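Local coordinates for protein pectinesterase A (Erwinia chrysanthemi, PDB 2NTP) that hydrolyses the methyl esters of pectin galacturonosyl units, releasing methanol, as the first step in the maceration and soft-rotting of plant tissue, at residues 57-62 and 98-104; 236-242 and 274-280; 244-248 and 258-262. The contacts are given in a common frame with arbitrary orientation. Residue numbers count along the deposited sequence, not the author numbering.

How the interactions relate
Pectinesterase A folds as a parallel beta-helix, sampled from an early coil to late coils that line part of the substrate cleft. In interaction 1, residues 57-62 and 98-104 close a loop of 35 residues and join successive coils at the corner between two sheets. Later, residues 236-242 and 274-280 close a loop of 31 residues in interaction 2, pairing strand 239-242 with the short, weakly bonded strand 276-278. Interaction 3 (244-248 with 258-262) is nested in that loop, closes one of 9 residues holding most of strand 248-251 and all of 256-257, and touches interaction 2, D280 O lying 3.3 Å from P244 CD. Interaction 1 lies about 31 and 33 Å (between centres) from the others.

Interaction 1: residues 57-62 and 98-104; sequences LKGESR and FSAQSLT
L57 (chi1 m, chi2 t) reaches toward F98 and L103 in the buried interior: its CD1 lies 3.8 Å from F98 CZ, at the ring edge, and its CB 4.0 Å from L103 CD2. Strands 57-59 and 99-101 run parallel, 4.7 Å apart at 5°, in register with L57 opposite A100 and K58 opposite Q101. Hydrogen bonds join L57 N to S99 O (2.9 Å), Q101 N to L57 O (2.9 Å) and G59 N to Q101 O (2.8 Å). On the other face, extended K58 and Q101 run side by side, one water linking K58 NZ (2.9 Å) to Q101 OE1 (2.7 Å).

Segment 98-104 then turns a corner at S102 (left-handed, 55/54) into strand 103-107 of another sheet. G59 CA packs 3.1 Å from S102 O, a CA-H...O contact; a CB would clash with that oxygen and L103 CB. Residues 60-61 loop wider, and the segments meet again at R62 and L103, T104 OG1 (chi1 m) donating to R62 O at 2.7 Å. Such coil stacking characterises the right-handed parallel beta-helix of pectin methylesterases. Strand 35-39 flanks 57-59 and 142-145 flanks 99-101; S102 OG is hydrogen-bonded to D146, and T104 packs against strand 147-150.

Interaction 2: residues 236-242 and 274-280; sequences AKSYGLG and NHIYGWD
L241 and I276 form the apolar centre: L241 CG lies 3.7 Å from I276 CG2, and Y239 CB 4.0 Å from I276 CD1. L241 CB sits over the face of W279, 3.7 Å from the centroid of its six-membered ring, a CH-pi contact; G240 CA does likewise on Y277 (chi1 p), at 4.0 Å. H275 (chi1 p) and Y239 form an offset edge-to-face pair, H275 edge toward Y239 face, centroids 5.8 Å apart, planes at 69°. The backbones pair as a short, irregular parallel ladder, Y239 opposite I276, through Y239 N to H275 O (2.8 Å), Y277 N to Y239 O (3.0 Å) and L241 N to G278 O (2.7 Å); past the corner at L241, D280 N donates to G242 O (3.0 Å). At 132/-148 a G278 side chain would jam against the Y277 carbonyl oxygen. At the polar edge, K237 N donates to N274 O (2.8 Å), and Y277 OH to D280 OD2 (2.6 Å). In this beta-helix coil pairing, strand 205-210 flanks 239-242, its substrate-binding Y206 against Y277, and W279 stacks on F301.

Interaction 3: residues 244-248 and 258-262; sequences PWHPT and DPNAI. With ADA (alpha-D-galactopyranuronic acid), chain C; ADA (alpha-D-galactopyranuronic acid), chain B.
Both segments are loop: 244-248 is extended and leads into strand 248-251 at T248, whereas 258-262 folds into a type I turn from D258 to A261, overlapped at its end by an inverse gamma turn centred on A261. Within the turn D258 OD1 accepts from N260 N (3.0 Å), making an Asx turn. The segments come nearest at H246 and D258, CA atoms 5.0 Å apart, and D258 N donates to P247 O at 2.9 Å.

The H246 ring (chi1 m, chi2 -115°) abuts the turn: ND1 donates to D258 O at 2.7 Å, P259 O also lies near the ring plane, and A261 O lies over one face, 2.9 Å from H246 CE1. P247 CD packs on A261 CB at 3.7 Å. The CA-to-CB bonds of W245 (chi1 t) and T248 point away from 258-262, and both residues hydrogen-bond the sugars. W245 NE1 donates to O6B of the chain C galacturonate (3.0 Å), and weakly to its O5 (2.7 Å); T248 N and OG1 bind its carboxylate, at 3.1 Å to O6B and 2.7 Å to O6A. The chain B sugar donates from O2 to T248 O (2.9 Å). Segment 244-248 thus forms part of the substrate cleft, with the nucleophile D175 about 6 Å from W245, side chain to side chain. H246 stacks on F294, W245 packs against strand 282-285, and D258 touches strand 248-251.

Interaction 1: residues 57-62 and 98-104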
loop_
_atom_site.group_PDB
_atom_site.type_symbol
_atom_site.label_atom_id
_atom_site.label_comp_id
_atom_site.label_asym_id
_atom_site.label_seq_id
_atom_site.Cartn_x
_atom_site.Cartn_y
_atom_site.Cartn_z
ATOM N N LEU A 57 -11.507 2.042 13.427
ATOM C CA LEU A 57 -11.349 3.493 13.431
ATOM C C LEU A 57 -12.281 4.098 12.397
ATOM O O LEU A 57 -12.375 3.592 11.281
ATOM C CB LEU A 57 -9.898 3.891 13.125
ATOM C CG LEU A 57 -8.772 3.265 13.961
ATOM C CD1 LEU A 57 -7.407 3.752 13.488
ATOM C CD2 LEU A 57 -8.958 3.571 15.456
ATOM N N LYS A 58 -12.978 5.164 12.785
ATOM C CA LYS A 58 -13.847 5.910 11.881
ATOM C C LYS A 58 -13.537 7.397 11.990
ATOM O O LYS A 58 -13.747 7.999 13.043
ATOM C CB LYS A 58 -15.328 5.652 12.205
ATOM C CG LYS A 58 -16.295 6.266 11.201
ATOM C CD LYS A 58 -17.744 5.943 11.547
ATOM C CE LYS A 58 -18.709 6.620 10.581
ATOM N NZ LYS A 58 -20.122 6.173 10.799
ATOM N N GLY A 59 -13.031 7.978 10.905
ATOM C CA GLY A 59 -12.748 9.403 10.857
ATOM C C GLY A 59 -13.999 10.195 10.532
ATOM O O GLY A 59 -14.937 9.668 9.927
ATOM N N GLU A 60 -14.009 11.460 10.949
ATOM C CA GLU A 60 -15.122 12.373 10.672
ATOM C C GLU A 60 -15.317 12.589 9.168
ATOM O O GLU A 60 -16.451 12.690 8.690
ATOM C CB GLU A 60 -14.906 13.709 11.396
ATOM C CG GLU A 60 -16.002 14.753 11.141
ATOM C CD GLU A 60 -15.887 15.990 12.022
ATOM O OE1 GLU A 60 -14.957 16.070 12.860
ATOM O OE2 GLU A 60 -16.745 16.890 11.871
ATOM N N SER A 61 -14.208 12.658 8.438
ATOM C CA SER A 61 -14.211 12.818 6.983
ATOM C C SER A 61 -12.850 12.366 6.467
ATOM O O SER A 61 -11.840 12.535 7.155
ATOM C CB SER A 61 -14.455 14.277 6.590
ATOM O OG SER A 61 -13.362 15.106 6.967
ATOM N N ARG A 62 -12.826 11.791 5.268
ATOM C CA ARG A 62 -11.559 11.434 4.628
ATOM C C ARG A 62 -10.691 12.675 4.409
ATOM O O ARG A 62 -9.485 12.649 4.663
ATOM C CB ARG A 62 -11.798 10.725 3.295
ATOM C CG ARG A 62 -10.549 10.039 2.749
ATOM C CD ARG A 62 -10.864 9.253 1.506
ATOM N NE ARG A 62 -10.741 10.049 0.289
ATOM C CZ ARG A 62 -11.063 9.601 -0.922
ATOM N NH1 ARG A 62 -11.542 8.370 -1.070
ATOM N NH2 ARG A 62 -10.911 10.383 -1.982
ATOM N N PHE A 98 -9.457 -5.728 11.676
ATOM C CA PHE A 98 -9.317 -4.284 11.766
ATOM C C PHE A 98 -10.107 -3.632 10.645
ATOM O O PHE A 98 -10.166 -4.170 9.539
ATOM C CB PHE A 98 -7.842 -3.874 11.636
ATOM C CG PHE A 98 -7.628 -2.380 11.621
ATOM C CD1 PHE A 98 -7.610 -1.659 12.814
ATOM C CD2 PHE A 98 -7.468 -1.687 10.414
ATOM C CE1 PHE A 98 -7.430 -0.275 12.812
ATOM C CE2 PHE A 98 -7.292 -0.298 10.403
ATOM C CZ PHE A 98 -7.269 0.408 11.601
ATOM N N SER A 99 -10.702 -2.479 10.925
ATOM C CA SER A 99 -11.214 -1.617 9.860
ATOM C C SER A 99 -10.891 -0.154 10.117
ATOM O O SER A 99 -10.827 0.288 11.266
ATOM C CB SER A 99 -12.717 -1.818 9.621
ATOM O OG SER A 99 -13.509 -1.288 10.668
ATOM N N ALA A 100 -10.652 0.577 9.030
ATOM C CA ALA A 100 -10.581 2.030 9.063
ATOM C C ALA A 100 -11.537 2.586 8.024
ATOM O O ALA A 100 -11.631 2.054 6.912
ATOM C CB ALA A 100 -9.157 2.511 8.794
ATOM N N GLN A 101 -12.245 3.653 8.389
ATOM C CA GLN A 101 -13.182 4.308 7.485
ATOM C C GLN A 101 -13.046 5.827 7.541
ATOM O O GLN A 101 -12.833 6.388 8.615
ATOM C CB GLN A 101 -14.629 3.911 7.815
ATOM C CG GLN A 101 -15.656 4.495 6.836
ATOM C CD GLN A 101 -17.098 4.293 7.269
ATOM O OE1 GLN A 101 -17.382 4.001 8.431
ATOM N NE2 GLN A 101 -18.020 4.456 6.325
ATOM N N SER A 102 -13.163 6.466 6.375
ATOM C CA SER A 102 -13.268 7.924 6.237
ATOM C C SER A 102 -12.122 8.666 6.917
ATOM O O SER A 102 -12.326 9.540 7.762
ATOM C CB SER A 102 -14.641 8.414 6.721
ATOM O OG SER A 102 -15.667 7.825 5.949
ATOM N N LEU A 103 -10.904 8.289 6.548
ATOM C CA LEU A 103 -9.715 8.953 7.066
ATOM C C LEU A 103 -8.542 8.829 6.110
ATOM O O LEU A 103 -8.539 7.985 5.215
ATOM C CB LEU A 103 -9.351 8.435 8.460
ATOM C CG LEU A 103 -9.132 6.943 8.678
ATOM C CD1 LEU A 103 -7.723 6.553 8.294
ATOM C CD2 LEU A 103 -9.418 6.560 10.133
ATOM N N THR A 104 -7.562 9.702 6.307
ATOM C CA THR A 104 -6.336 9.706 5.513
ATOM C C THR A 104 -5.175 9.245 6.384
ATOM O O THR A 104 -5.074 9.640 7.550
ATOM C CB THR A 104 -6.045 11.107 4.950
ATOM O OG1 THR A 104 -7.140 11.530 4.123
ATOM C CG2 THR A 104 -4.748 11.112 4.127
HETATM O O HOH W 1 -13.957 1.315 10.865
HETATM O O HOH W 2 -20.036 3.814 9.083
#

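Interaction 2: residues 236-242 and 274-280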
loop_
_atom_site.group_PDB
_atom_site.type_symbol
_atom_site.label_atom_id
_atom_site.label_comp_id
_atom_site.label_asym_id
_atom_site.label_seq_id
_atom_site.Cartn_x
_atom_site.Cartn_y
_atom_site.Cartn_z
ATOM N N ALA A 236 3.750 10.725 -20.496
ATOM C CA ALA A 236 3.202 9.521 -21.095
ATOM C C ALA A 236 4.242 8.409 -20.992
ATOM O O ALA A 236 5.446 8.666 -21.086
ATOM C CB ALA A 236 2.829 9.772 -22.547
ATOM N N LYS A 237 3.769 7.184 -20.769
ATOM C CA LYS A 237 4.623 5.985 -20.732
ATOM C C LYS A 237 5.765 6.076 -19.712
ATOM O O LYS A 237 6.902 5.683 -19.997
ATOM C CB LYS A 237 5.142 5.650 -22.138
ATOM C CG LYS A 237 4.024 5.349 -23.120
ATOM C CD LYS A 237 4.551 4.825 -24.447
ATOM C CE LYS A 237 3.412 4.626 -25.440
ATOM N NZ LYS A 237 2.423 3.592 -25.007
ATOM N N SER A 238 5.440 6.587 -18.526
ATOM C CA SER A 238 6.416 6.788 -17.443
ATOM C C SER A 238 6.226 5.816 -16.279
ATOM O O SER A 238 7.109 5.692 -15.428
ATOM C CB SER A 238 6.354 8.230 -16.919
ATOM O OG SER A 238 5.062 8.535 -16.425
ATOM N N TYR A 239 5.079 5.135 -16.247
ATOM C CA TYR A 239 4.722 4.242 -15.135
ATOM C C TYR A 239 4.425 2.806 -15.549
ATOM O O TYR A 239 3.697 2.561 -16.512
ATOM C CB TYR A 239 3.523 4.806 -14.367
ATOM C CG TYR A 239 3.920 5.691 -13.214
ATOM C CD1 TYR A 239 4.236 7.038 -13.414
ATOM C CD2 TYR A 239 3.998 5.178 -11.920
ATOM C CE1 TYR A 239 4.608 7.850 -12.352
ATOM C CE2 TYR A 239 4.371 5.980 -10.856
ATOM C CZ TYR A 239 4.679 7.312 -11.075
ATOM O OH TYR A 239 5.050 8.098 -10.014
ATOM N N GLY A 240 4.993 1.858 -14.812
ATOM C CA GLY A 240 4.660 0.454 -15.004
ATOM C C GLY A 240 3.488 0.046 -14.134
ATOM O O GLY A 240 3.305 0.567 -13.027
ATOM N N LEU A 241 2.692 -0.895 -14.636
ATOM C CA LEU A 241 1.594 -1.470 -13.857
ATOM C C LEU A 241 2.114 -2.312 -12.701
ATOM O O LEU A 241 1.474 -2.408 -11.654
ATOM C CB LEU A 241 0.691 -2.325 -14.746
ATOM C CG LEU A 241 -0.155 -1.600 -15.796
ATOM C CD1 LEU A 241 -0.818 -2.612 -16.708
ATOM C CD2 LEU A 241 -1.189 -0.694 -15.133
ATOM N N GLY A 242 3.283 -2.910 -12.896
ATOM C CA GLY A 242 3.872 -3.766 -11.881
ATOM C C GLY A 242 5.235 -4.270 -12.305
ATOM O O GLY A 242 5.548 -4.306 -13.495
ATOM N N ASN A 274 -2.568 7.555 -20.032
ATOM C CA ASN A 274 -1.450 7.177 -20.894
ATOM C C ASN A 274 -0.065 7.258 -20.252
ATOM O O ASN A 274 0.930 7.037 -20.930
ATOM C CB ASN A 274 -1.489 7.942 -22.236
ATOM C CG ASN A 274 -1.024 9.379 -22.117
ATOM O OD1 ASN A 274 -0.672 9.854 -21.039
ATOM N ND2 ASN A 274 -1.013 10.085 -23.246
ATOM N N HIS A 275 0.000 7.556 -18.954
ATOM C CA HIS A 275 1.270 7.456 -18.226
ATOM C C HIS A 275 1.724 5.990 -18.113
ATOM O O HIS A 275 2.908 5.707 -17.917
ATOM C CB HIS A 275 1.192 8.154 -16.855
ATOM C CG HIS A 275 0.211 7.540 -15.900
ATOM N ND1 HIS A 275 -1.152 7.539 -16.117
ATOM C CD2 HIS A 275 0.399 6.938 -14.701
ATOM C CE1 HIS A 275 -1.757 6.948 -15.103
ATOM N NE2 HIS A 275 -0.837 6.571 -14.231
ATOM N N ILE A 276 0.779 5.069 -18.277
ATOM C CA ILE A 276 1.046 3.633 -18.202
ATOM C C ILE A 276 1.660 3.111 -19.506
ATOM O O ILE A 276 1.104 3.333 -20.592
ATOM C CB ILE A 276 -0.260 2.837 -17.891
ATOM C CG1 ILE A 276 -0.841 3.214 -16.517
ATOM C CG2 ILE A 276 -0.021 1.322 -18.002
ATOM C CD1 ILE A 276 0.117 3.020 -15.322
ATOM N N TYR A 277 2.794 2.416 -19.394
ATOM C CA TYR A 277 3.435 1.782 -20.558
ATOM C C TYR A 277 3.248 0.263 -20.619
ATOM O O TYR A 277 3.444 -0.347 -21.680
ATOM C CB TYR A 277 4.927 2.150 -20.656
ATOM C CG TYR A 277 5.775 1.728 -19.474
ATOM C CD1 TYR A 277 6.180 0.399 -19.307
ATOM C CD2 TYR A 277 6.191 2.663 -18.529
ATOM C CE1 TYR A 277 6.962 0.016 -18.212
ATOM C CE2 TYR A 277 6.977 2.288 -17.433
ATOM C CZ TYR A 277 7.355 0.969 -17.285
ATOM O OH TYR A 277 8.125 0.605 -16.205
ATOM N N GLY A 278 2.875 -0.343 -19.491
ATOM C CA GLY A 278 2.759 -1.800 -19.385
ATOM C C GLY A 278 3.453 -2.323 -18.144
ATOM O O GLY A 278 3.495 -1.643 -17.119
ATOM N N TRP A 279 3.992 -3.536 -18.234
ATOM C CA TRP A 279 4.659 -4.181 -17.104
ATOM C C TRP A 279 6.176 -4.007 -17.202
ATOM O O TRP A 279 6.690 -3.552 -18.226
ATOM C CB TRP A 279 4.306 -5.674 -17.071
ATOM C CG TRP A 279 2.829 -5.966 -17.025
ATOM C CD1 TRP A 279 2.030 -6.319 -18.078
ATOM C CD2 TRP A 279 1.979 -5.936 -15.870
ATOM N NE1 TRP A 279 0.737 -6.511 -17.650
ATOM C CE2 TRP A 279 0.676 -6.280 -16.300
ATOM C CE3 TRP A 279 2.192 -5.654 -14.512
ATOM C CZ2 TRP A 279 -0.413 -6.352 -15.420
ATOM C CZ3 TRP A 279 1.116 -5.728 -13.636
ATOM C CH2 TRP A 279 -0.176 -6.072 -14.094
ATOM N N ASP A 280 6.899 -4.374 -16.143
ATOM C CA ASP A 280 8.359 -4.251 -16.163
ATOM C C ASP A 280 9.046 -5.365 -15.380
ATOM O O ASP A 280 8.393 -6.141 -14.674
ATOM C CB ASP A 280 8.798 -2.878 -15.630
ATOM C CG ASP A 280 9.996 -2.302 -16.387
ATOM O OD1 ASP A 280 10.884 -3.072 -16.820
ATOM O OD2 ASP A 280 10.052 -1.066 -16.541
HETATM O O HOH W 3 0.335 3.619 -23.144
#

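Interaction 3: residues 244-248 and 258-262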
loop_
_atom_site.group_PDB
_atom_site.type_symbol
_atom_site.label_atom_id
_atom_site.label_comp_id
_atom_site.label_asym_id
_atom_site.label_seq_id
_atom_site.Cartn_x
_atom_site.Cartn_y
_atom_site.Cartn_z
ATOM N N PRO A 244 8.100 -7.548 -10.686
ATOM C CA PRO A 244 8.044 -8.663 -9.739
ATOM C C PRO A 244 9.027 -8.531 -8.581
ATOM O O PRO A 244 10.237 -8.636 -8.783
ATOM C CB PRO A 244 8.407 -9.886 -10.604
ATOM C CG PRO A 244 8.779 -9.345 -11.971
ATOM C CD PRO A 244 8.938 -7.865 -11.855
ATOM N N TRP A 245 8.502 -8.314 -7.375
ATOM C CA TRP A 245 9.351 -8.220 -6.193
ATOM C C TRP A 245 9.626 -9.597 -5.604
ATOM O O TRP A 245 8.708 -10.297 -5.172
ATOM C CB TRP A 245 8.733 -7.294 -5.139
ATOM C CG TRP A 245 9.614 -7.092 -3.941
ATOM C CD1 TRP A 245 10.977 -6.954 -3.937
ATOM C CD2 TRP A 245 9.195 -6.976 -2.575
ATOM N NE1 TRP A 245 11.431 -6.779 -2.652
ATOM C CE2 TRP A 245 10.360 -6.792 -1.795
ATOM C CE3 TRP A 245 7.948 -7.026 -1.932
ATOM C CZ2 TRP A 245 10.317 -6.644 -0.400
ATOM C CZ3 TRP A 245 7.902 -6.889 -0.544
ATOM C CH2 TRP A 245 9.085 -6.696 0.207
ATOM N N HIS A 246 10.898 -9.976 -5.609
ATOM C CA HIS A 246 11.349 -11.203 -4.965
ATOM C C HIS A 246 12.163 -10.797 -3.742
ATOM O O HIS A 246 13.360 -10.539 -3.862
ATOM C CB HIS A 246 12.196 -12.026 -5.945
ATOM C CG HIS A 246 11.413 -12.597 -7.090
ATOM N ND1 HIS A 246 11.243 -13.953 -7.271
ATOM C CD2 HIS A 246 10.741 -11.995 -8.102
ATOM C CE1 HIS A 246 10.511 -14.164 -8.351
ATOM N NE2 HIS A 246 10.191 -12.992 -8.873
ATOM N N PRO A 247 11.509 -10.703 -2.563
ATOM C CA PRO A 247 12.141 -10.095 -1.395
ATOM C C PRO A 247 13.385 -10.846 -0.953
ATOM O O PRO A 247 13.429 -12.076 -1.043
ATOM C CB PRO A 247 11.060 -10.196 -0.311
ATOM C CG PRO A 247 9.790 -10.337 -1.044
ATOM C CD PRO A 247 10.142 -11.159 -2.252
ATOM N N THR A 248 14.392 -10.097 -0.513
ATOM C CA THR A 248 15.533 -10.699 0.168
ATOM C C THR A 248 14.977 -11.445 1.373
ATOM O O THR A 248 14.242 -10.872 2.195
ATOM C CB THR A 248 16.554 -9.641 0.592
ATOM O OG1 THR A 248 16.990 -8.918 -0.565
ATOM C CG2 THR A 248 17.759 -10.286 1.270
ATOM N N ASP A 258 13.905 -14.230 -2.965
ATOM C CA ASP A 258 13.070 -15.427 -2.866
ATOM C C ASP A 258 12.647 -15.911 -4.259
ATOM O O ASP A 258 11.896 -15.226 -4.937
ATOM C CB ASP A 258 11.841 -15.122 -1.997
ATOM C CG ASP A 258 10.969 -16.351 -1.732
ATOM O OD1 ASP A 258 11.218 -17.430 -2.309
ATOM O OD2 ASP A 258 10.020 -16.226 -0.926
ATOM N N PRO A 259 13.123 -17.101 -4.688
ATOM C CA PRO A 259 12.776 -17.555 -6.046
ATOM C C PRO A 259 11.279 -17.825 -6.238
ATOM O O PRO A 259 10.769 -17.718 -7.359
ATOM C CB PRO A 259 13.565 -18.866 -6.206
ATOM C CG PRO A 259 14.555 -18.877 -5.093
ATOM C CD PRO A 259 13.976 -18.072 -3.979
ATOM N N ASN A 260 10.590 -18.160 -5.153
ATOM C CA ASN A 260 9.194 -18.581 -5.216
ATOM C C ASN A 260 8.181 -17.462 -4.996
ATOM O O ASN A 260 6.969 -17.705 -4.993
ATOM C CB ASN A 260 8.935 -19.721 -4.231
ATOM C CG ASN A 260 9.735 -20.962 -4.562
ATOM O OD1 ASN A 260 9.720 -21.444 -5.697
ATOM N ND2 ASN A 260 10.445 -21.485 -3.571
ATOM N N ALA A 261 8.684 -16.245 -4.809
ATOM C CA ALA A 261 7.839 -15.064 -4.727
ATOM C C ALA A 261 7.559 -14.582 -6.149
ATOM O O ALA A 261 8.199 -13.656 -6.650
ATOM C CB ALA A 261 8.519 -13.986 -3.903
ATOM N N ILE A 262 6.617 -15.256 -6.801
ATOM C CA ILE A 262 6.261 -14.977 -8.189
ATOM C C ILE A 262 4.935 -14.224 -8.157
ATOM O O ILE A 262 3.846 -14.814 -8.181
ATOM C CB ILE A 262 6.220 -16.274 -9.041
ATOM C CG1 ILE A 262 7.624 -16.895 -9.123
ATOM C CG2 ILE A 262 5.696 -15.996 -10.446
ATOM C CD1 ILE A 262 7.632 -18.385 -9.414
HETATM C C1 ADA C . 12.229 -3.607 -1.278
HETATM C C2 ADA C . 12.059 -3.118 0.166
HETATM C C3 ADA C . 13.413 -3.108 0.867
HETATM C C4 ADA C . 14.067 -4.487 0.782
HETATM C C5 ADA C . 14.188 -4.911 -0.683
HETATM C C6 ADA C . 14.779 -6.286 -0.788
HETATM O O2 ADA C . 11.505 -1.797 0.193
HETATM O O3 ADA C . 13.274 -2.682 2.228
HETATM O O4 ADA C . 13.287 -5.464 1.483
HETATM O O5 ADA C . 12.901 -4.877 -1.328
HETATM O O6B ADA C . 14.123 -7.181 -1.371
HETATM O O6A ADA C . 15.912 -6.478 -0.284
HETATM C C1 ADA B . 13.861 -6.208 2.575
HETATM C C2 ADA B . 13.127 -7.529 2.813
HETATM C C3 ADA B . 11.708 -7.279 3.330
HETATM C C4 ADA B . 11.721 -6.341 4.543
HETATM C C5 ADA B . 12.484 -5.064 4.193
HETATM C C6 ADA B . 12.572 -4.123 5.365
HETATM O O2 ADA B . 13.080 -8.247 1.579
HETATM O O3 ADA B . 11.059 -8.523 3.641
HETATM O O4 ADA B . 12.373 -6.963 5.659
HETATM O O5 ADA B . 13.810 -5.397 3.754
HETATM O O6B ADA B . 11.551 -3.911 6.054
HETATM O O6A ADA B . 13.671 -3.584 5.602
#